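Local coordinates for lysozyme (Meretrix lusoria, PDB 4PJ2), which hydrolyses the beta-1,4 linkages of bacterial peptidoglycan, killing Gram-positive bacteria such as Micrococcus luteus, and also cleaves chitin, at residues I40-A43 / Y44-C48; Y108-R111 / L112-I115. All coordinates share one frame; numbering follows the deposited sequence.

Contact 1 (I40-A43 / Y44-C48)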
loop_
_atom_site.group_PDB
_atom_site.type_symbol
_atom_site.label_atom_id
_atom_site.label_comp_id
_atom_site.label_asym_id
_atom_site.label_seq_id
_atom_site.Cartn_x
_atom_site.Cartn_y
_atom_site.Cartn_z
ATOM N N ILE D 40 -0.625 12.439 -4.205
ATOM C CA ILE D 40 -1.556 11.341 -4.460
ATOM C C ILE D 40 -0.933 10.362 -5.443
ATOM O O ILE D 40 -0.373 10.773 -6.467
ATOM C CB ILE D 40 -2.876 11.911 -5.046
ATOM C CG1 ILE D 40 -3.656 12.624 -3.944
ATOM C CG2 ILE D 40 -3.733 10.813 -5.682
ATOM C CD1 ILE D 40 -4.820 13.456 -4.456
ATOM N N LYS D 41 -1.017 9.072 -5.124
ATOM C CA LYS D 41 -0.558 8.030 -6.030
ATOM C C LYS D 41 -1.735 7.450 -6.805
ATOM O O LYS D 41 -2.897 7.715 -6.497
ATOM C CB LYS D 41 0.176 6.933 -5.257
ATOM C CG LYS D 41 1.425 7.451 -4.573
ATOM C CD LYS D 41 2.222 6.377 -3.866
ATOM C CE LYS D 41 1.407 5.798 -2.718
ATOM N NZ LYS D 41 2.208 4.965 -1.800
ATOM N N GLU D 42 -1.431 6.662 -7.822
ATOM C CA GLU D 42 -2.444 6.156 -8.729
ATOM C C GLU D 42 -3.514 5.335 -8.001
ATOM O O GLU D 42 -4.701 5.474 -8.272
ATOM C CB GLU D 42 -1.797 5.324 -9.837
ATOM C CG GLU D 42 -2.758 5.008 -10.968
ATOM C CD GLU D 42 -2.085 4.329 -12.138
ATOM O OE1 GLU D 42 -0.921 3.904 -11.993
ATOM O OE2 GLU D 42 -2.726 4.225 -13.205
ATOM N N ALA D 43 -3.094 4.475 -7.077
ATOM C CA ALA D 43 -4.032 3.631 -6.344
ATOM C C ALA D 43 -5.038 4.470 -5.569
ATOM O O ALA D 43 -6.215 4.108 -5.436
ATOM C CB ALA D 43 -3.294 2.710 -5.400
ATOM N N TYR D 44 -4.553 5.579 -5.020
ATOM C CA TYR D 44 -5.374 6.491 -4.241
ATOM C C TYR D 44 -6.413 7.131 -5.151
ATOM O O TYR D 44 -7.597 7.153 -4.829
ATOM C CB TYR D 44 -4.479 7.527 -3.580
ATOM C CG TYR D 44 -5.096 8.435 -2.534
ATOM C CD1 TYR D 44 -5.973 9.446 -2.892
ATOM C CD2 TYR D 44 -4.706 8.355 -1.209
ATOM C CE1 TYR D 44 -6.496 10.307 -1.942
ATOM C CE2 TYR D 44 -5.218 9.219 -0.248
ATOM C CZ TYR D 44 -6.120 10.182 -0.622
ATOM O OH TYR D 44 -6.606 11.067 0.307
ATOM N N TRP D 45 -5.970 7.606 -6.311
ATOM C CA TRP D 45 -6.859 8.233 -7.280
ATOM C C TRP D 45 -7.930 7.279 -7.782
ATOM O O TRP D 45 -9.092 7.659 -7.924
ATOM C CB TRP D 45 -6.061 8.794 -8.462
ATOM C CG TRP D 45 -6.918 9.492 -9.461
ATOM C CD1 TRP D 45 -7.483 10.723 -9.332
ATOM C CD2 TRP D 45 -7.325 8.996 -10.740
ATOM N NE1 TRP D 45 -8.210 11.031 -10.456
ATOM C CE2 TRP D 45 -8.128 9.986 -11.336
ATOM C CE3 TRP D 45 -7.077 7.814 -11.443
ATOM C CZ2 TRP D 45 -8.691 9.828 -12.602
ATOM C CZ3 TRP D 45 -7.636 7.660 -12.697
ATOM C CH2 TRP D 45 -8.428 8.663 -13.268
ATOM N N ILE D 46 -7.549 6.034 -8.029
ATOM C CA ILE D 46 -8.506 5.026 -8.466
ATOM C C ILE D 46 -9.599 4.856 -7.405
ATOM O O ILE D 46 -10.790 4.884 -7.711
ATOM C CB ILE D 46 -7.807 3.669 -8.759
ATOM C CG1 ILE D 46 -6.964 3.788 -10.035
ATOM C CG2 ILE D 46 -8.822 2.529 -8.865
ATOM C CD1 ILE D 46 -6.020 2.617 -10.282
ATOM N N ASP D 47 -9.201 4.738 -6.146
ATOM C CA ASP D 47 -10.160 4.472 -5.082
ATOM C C ASP D 47 -10.989 5.705 -4.707
ATOM O O ASP D 47 -12.080 5.552 -4.157
ATOM C CB ASP D 47 -9.448 3.966 -3.838
ATOM C CG ASP D 47 -8.999 2.529 -3.955
ATOM O OD1 ASP D 47 -9.266 1.847 -4.974
ATOM O OD2 ASP D 47 -8.379 2.063 -2.977
ATOM N N CYS D 48 -10.502 6.906 -4.996
ATOM C CA CYS D 48 -11.266 8.112 -4.671
ATOM C C CYS D 48 -12.259 8.450 -5.780
ATOM O O CYS D 48 -12.830 9.534 -5.799
ATOM C CB CYS D 48 -10.342 9.302 -4.396
ATOM S SG CYS D 48 -9.637 10.073 -5.854
#
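Ile40 and Tyr44 meet where the short strand 40-41 gives way to helix 42-47, their side chains crossing at about a right angle. The tyrosine can be followed outward. Its CB lies 3.3 Å from Lys41 O, over the first turn of the helix. The ring then swings back toward the strand, because CG stands anti to the backbone N (chi1 -170°), and CD1 comes to rest 3.8 Å from Ile40 CG2, an oblique approach. CE1, one step further out, still reaches Ile40 CG1 at 4.2 Å. At the tip OH is hydrogen-bonded to His93, and the ring stacks with that of Tyr72, so the hydroxyl is tied and the ring is packed against an aromatic neighbour.

Lys41 sits at the N-cap, and its carbonyl takes the first helical bond from Trp45 N, 3.1 Å to Lys41 O; Ile46 N to Glu42 O follows at 2.9 Å. On the exposed side of the turn Ile46 CD1 lies 4.1 Å from Glu42 CG, a thin hydrocarbon contact. Lys41 NZ bonds to Ser83 and Asp47 OD2 to Ser28, both of the Putative exported protein chain; OD2 also bonds to Tyr76 of the enzyme.

Residues Lys41 to Asp47 form part of the substrate site. The bonds imply a short helix with its apolar side on the protein core, while Lys41 and Asp47 turn their charged ends to the other chain.

Contact 2 (Y108-R111 / L112-I115)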
loop_
_atom_site.group_PDB
_atom_site.type_symbol
_atom_site.label_atom_id
_atom_site.label_comp_id
_atom_site.label_asym_id
_atom_site.label_seq_id
_atom_site.Cartn_x
_atom_site.Cartn_y
_atom_site.Cartn_z
ATOM N N TYR D 108 3.790 11.510 11.521
ATOM C CA TYR D 108 3.225 12.401 10.501
ATOM C C TYR D 108 2.230 13.378 11.139
ATOM O O TYR D 108 2.293 14.583 10.895
ATOM C CB TYR D 108 2.510 11.571 9.423
ATOM C CG TYR D 108 1.844 12.363 8.323
ATOM C CD1 TYR D 108 0.519 12.787 8.449
ATOM C CD2 TYR D 108 2.490 12.618 7.133
ATOM C CE1 TYR D 108 -0.105 13.481 7.442
ATOM C CE2 TYR D 108 1.873 13.306 6.113
ATOM C CZ TYR D 108 0.555 13.733 6.277
ATOM O OH TYR D 108 -0.101 14.393 5.267
ATOM N N TRP D 109 1.306 12.853 11.948
ATOM C CA TRP D 109 0.309 13.681 12.624
ATOM C C TRP D 109 0.955 14.625 13.652
ATOM O O TRP D 109 0.580 15.790 13.741
ATOM C CB TRP D 109 -0.735 12.791 13.300
ATOM C CG TRP D 109 -1.677 13.536 14.199
ATOM C CD1 TRP D 109 -1.890 13.299 15.520
ATOM C CD2 TRP D 109 -2.549 14.621 13.838
ATOM N NE1 TRP D 109 -2.837 14.167 16.012
ATOM C CE2 TRP D 109 -3.253 14.993 15.001
ATOM C CE3 TRP D 109 -2.801 15.313 12.645
ATOM C CZ2 TRP D 109 -4.197 16.024 15.009
ATOM C CZ3 TRP D 109 -3.732 16.336 12.659
ATOM C CH2 TRP D 109 -4.411 16.688 13.833
ATOM N N ASN D 110 1.934 14.127 14.417
ATOM C CA ASN D 110 2.636 14.944 15.399
ATOM C C ASN D 110 3.330 16.095 14.702
ATOM O O ASN D 110 3.318 17.228 15.198
ATOM C CB ASN D 110 3.661 14.094 16.156
ATOM C CG ASN D 110 3.020 13.201 17.203
ATOM O OD1 ASN D 110 1.859 13.388 17.563
ATOM N ND2 ASN D 110 3.781 12.236 17.711
ATOM N N ARG D 111 3.958 15.813 13.574
ATOM C CA ARG D 111 4.697 16.827 12.844
ATOM C C ARG D 111 3.772 17.796 12.115
ATOM O O ARG D 111 4.039 19.010 12.108
ATOM C CB ARG D 111 5.724 16.195 11.887
ATOM C CG ARG D 111 6.871 15.460 12.572
ATOM C CD ARG D 111 8.031 15.203 11.605
ATOM N NE ARG D 111 7.570 14.704 10.310
ATOM C CZ ARG D 111 7.261 13.437 10.056
ATOM N NH1 ARG D 111 7.365 12.512 11.005
ATOM N NH2 ARG D 111 6.854 13.097 8.841
ATOM N N LEU D 112 2.689 17.289 11.529
ATOM C CA LEU D 112 1.784 18.158 10.789
ATOM C C LEU D 112 1.275 19.293 11.687
ATOM O O LEU D 112 1.127 20.428 11.248
ATOM C CB LEU D 112 0.616 17.344 10.211
ATOM C CG LEU D 112 -0.576 18.112 9.619
ATOM C CD1 LEU D 112 -1.286 17.220 8.596
ATOM C CD2 LEU D 112 -1.606 18.545 10.664
ATOM N N GLN D 113 1.049 18.977 12.960
ATOM C CA GLN D 113 0.562 19.960 13.936
ATOM C C GLN D 113 1.586 20.992 14.376
ATOM O O GLN D 113 1.208 21.963 15.063
ATOM C CB GLN D 113 0.073 19.268 15.199
ATOM C CG GLN D 113 -1.135 18.413 15.005
ATOM C CD GLN D 113 -1.475 17.677 16.269
ATOM O OE1 GLN D 113 -2.223 18.179 17.104
ATOM N NE2 GLN D 113 -0.890 16.502 16.449
ATOM N N LYS D 114 2.842 20.831 13.952
ATOM C CA LYS D 114 3.876 21.833 14.174
ATOM C C LYS D 114 3.858 22.913 13.086
ATOM O O LYS D 114 4.472 23.972 13.258
ATOM C CB LYS D 114 5.247 21.157 14.209
ATOM C CG LYS D 114 5.341 20.001 15.185
ATOM C CD LYS D 114 6.754 19.514 15.235
ATOM C CE LYS D 114 6.883 18.051 15.517
ATOM N NZ LYS D 114 8.240 17.756 16.056
ATOM N N ILE D 115 3.175 22.670 11.973
ATOM C CA ILE D 115 3.079 23.679 10.924
ATOM C C ILE D 115 2.279 24.888 11.433
ATOM O O ILE D 115 1.231 24.727 12.066
ATOM C CB ILE D 115 2.387 23.096 9.686
ATOM C CG1 ILE D 115 3.207 21.914 9.154
ATOM C CG2 ILE D 115 2.179 24.187 8.624
ATOM C CD1 ILE D 115 2.575 21.179 7.969
HETATM O O HOH W 1 -0.391 15.018 18.628
#
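Gln113 folds back over the indole of Trp109, one helical turn earlier, with its amide stacked on the ring at 18° between planes. Gln113 CG sits almost on the normal of the six-membered ring, 3.8 Å from its centroid, a CH-pi contact. Further along, NE2 lies 3.0 Å above the indole plane, offset toward the rim. With CG beside its own backbone N (chi1 -66°), the glutamine chain runs back far enough for NE2 to donate to Trp109 O at 3.2 Å, coming from above the carbonyl plane.

On the inner flank Leu112 divides its methyls between two rings: CD2 is 3.7 Å from Trp109 CZ3, and CD1 is 4.1 Å from Tyr108 CE1. Tyr108 OH is hydrogen-bonded to Glu18, the predicted proton donor.

The outer flank is looser. A water joins Asn110 OD1 to Gln113 NE2, and the side chains of exposed Arg111 and Lys114 meet through aliphatic carbons, Arg111 CG to Lys114 CE at 3.9 Å. Here Lys114 N bonds to Arg111 O as the helix passes into a type I turn, Leu112 to Ile115. NE2 thus has both a protein and a water acceptor, which implies that the amide's rotation is fixed and its flat face kept against the indole at the helix end.

The two contacts lie on opposite sides of the chain's centre, with their centres about 23 Å apart, and share no helix. Contact 1 is mostly buried and takes in a whole short helix from its N-cap; contact 2 is only partly buried and marks a helix ending. That difference shows in the chemistry: 40-48 relies on backbone bonds and an isoleucine-tyrosine contact, whereas 108-115 adds, within its own two segments, an amide stacked on an indole and a water on its solvent side. Helix 86-95 nevertheless lies beside both, reached through His93 from the first and through Ala90 and Asn94 from the second. Each also borders the catalytic region, contact 1 through substrate-binding residues and contact 2 through the predicted proton donor Glu18.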